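PDB 3QOC: putative metallopeptidase from Corynebacterium diphtheriae, which probably acts as a metal-dependent aminopeptidase, represented here by its N-terminal creatinase/prolidase-like domain rather than the whole enzyme. Local coordinates for residues F101-Y105 against V127-I131. Sequence-based numbering, arbitrary orientation.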
# COMPACT_ATOMS: atom_id res chain seq x y z
N PHE A 101 -7.08 2.49 -5.40
CA PHE A 101 -5.92 2.08 -6.16
C PHE A 101 -5.50 3.15 -7.12
O PHE A 101 -6.28 4.01 -7.46
CB PHE A 101 -6.13 0.71 -6.87
CG PHE A 101 -7.17 0.73 -7.93
CD1 PHE A 101 -6.82 0.95 -9.25
CD2 PHE A 101 -8.49 0.45 -7.62
CE1 PHE A 101 -7.79 1.00 -10.25
CE2 PHE A 101 -9.44 0.45 -8.62
CZ PHE A 101 -9.08 0.74 -9.94
N GLU A 102 -4.27 3.11 -7.57
CA GLU A 102 -3.77 4.18 -8.37
C GLU A 102 -4.20 3.94 -9.85
O GLU A 102 -3.52 3.27 -10.66
CB GLU A 102 -2.27 4.27 -8.23
CG GLU A 102 -1.83 4.52 -6.85
CD GLU A 102 -0.30 4.58 -6.77
OE1 GLU A 102 0.36 3.51 -6.64
OE2 GLU A 102 0.24 5.70 -6.86
N ALA A 103 -5.31 4.51 -10.21
CA ALA A 103 -5.94 4.14 -11.50
C ALA A 103 -5.14 4.73 -12.67
O ALA A 103 -5.21 4.25 -13.78
CB ALA A 103 -7.43 4.62 -11.53
N ASP A 104 -4.37 5.77 -12.39
CA ASP A 104 -3.52 6.35 -13.39
C ASP A 104 -2.28 5.50 -13.69
O ASP A 104 -1.57 5.80 -14.66
CB ASP A 104 -3.02 7.73 -12.91
CG ASP A 104 -4.10 8.79 -12.88
OD1 ASP A 104 -5.23 8.54 -13.40
OD2 ASP A 104 -3.79 9.88 -12.33
N TYR A 105 -1.99 4.51 -12.83
CA TYR A 105 -0.78 3.74 -12.97
C TYR A 105 -1.00 2.27 -13.18
O TYR A 105 -0.17 1.60 -13.78
CB TYR A 105 0.15 3.94 -11.76
CG TYR A 105 0.58 5.37 -11.56
CD1 TYR A 105 1.79 5.84 -12.06
CD2 TYR A 105 -0.25 6.28 -10.93
CE1 TYR A 105 2.17 7.17 -11.89
CE2 TYR A 105 0.13 7.57 -10.73
CZ TYR A 105 1.36 8.00 -11.21
OH TYR A 105 1.70 9.32 -11.05
N VAL A 127 -8.72 5.73 -7.92
CA VAL A 127 -8.37 7.05 -7.44
C VAL A 127 -7.35 7.58 -8.41
O VAL A 127 -6.38 6.89 -8.71
CB VAL A 127 -7.74 6.93 -6.04
CG1 VAL A 127 -7.27 8.27 -5.53
CG2 VAL A 127 -8.72 6.26 -5.08
N THR A 128 -7.59 8.79 -8.94
CA THR A 128 -6.65 9.46 -9.85
C THR A 128 -5.67 10.42 -9.11
O THR A 128 -5.91 10.83 -7.99
CB THR A 128 -7.42 10.27 -10.93
OG1 THR A 128 -8.12 11.34 -10.32
CG2 THR A 128 -8.43 9.40 -11.69
N GLY A 129 -4.57 10.79 -9.78
CA GLY A 129 -3.54 11.64 -9.21
C GLY A 129 -2.29 10.86 -8.72
O GLY A 129 -2.30 9.63 -8.60
N ALA A 130 -1.22 11.60 -8.42
CA ALA A 130 -0.01 11.05 -7.81
C ALA A 130 -0.16 11.07 -6.26
O ALA A 130 0.28 12.01 -5.61
CB ALA A 130 1.26 11.89 -8.29
N ILE A 131 -0.84 10.06 -5.69
CA ILE A 131 -1.24 10.01 -4.27
C ILE A 131 -1.41 11.42 -3.61
O ILE A 131 -0.44 12.01 -3.06
CB ILE A 131 -0.26 9.12 -3.46
CG1 ILE A 131 1.18 9.46 -3.84
CG2 ILE A 131 -0.50 7.58 -3.71
CD1 ILE A 131 2.26 9.06 -2.80
O HOH W 1 -3.71 7.50 -9.82
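Two backbone hydrogen bonds put Phe101-Ala103 and Val127 in parallel register: Val127 N donates a hydrogen bond to Phe101 O at 3.0 Å, and Ala103 N donates one to Val127 O, also at 3.0 Å. Both bonds of Val127 therefore go to the residues flanking Glu102, the pattern expected of a parallel bridge, and the Glu102 and Val127 CA atoms lie 5.5 Å apart. Beyond this bridge both chains leave the sheet, and the bonding passes to a side chain and a water. Asp104 OD2 accepts from Gly129 N at 2.8 Å; the N-H...O angle of 165° is nearly straight, yet the donor stands 51° out of the carboxylate plane. With CG beside its own backbone N (chi1 -70°), Asp104 also brings OD1 to 3.7 Å from Thr128 CB. One water joins the two segments beyond the bridge, accepting from Asp104 N and donating to Val127 O and Gly129 O. Val127 O thus receives two donors, one from the chain and one from solvent.

In the mixed sheet of this creatinase/prolidase-like domain, strand 122-127 is an outermost strand and 97-102 its neighbour, joined by a beta-alpha-beta crossover through helix 108-117. The contact lies at the C-terminal ends of both strands, where 127-131 turns across toward helix 34-41.

The remaining contacts across the segments are van der Waals. Glu102 extends beyond CG, and its OE2 lies 3.7 Å from Ile131 CG2; OE2 is also hydrogen-bonded to His36 ND1, and OE1 to the backbone N atoms of Thr32 and His33. The Tyr105 ring presents its edge to Gly129 O, in plane, with CE2 at 3.8 Å, and its OH reaches Ala130 CB at 3.8 Å. His36 meets the same ring edge-to-face.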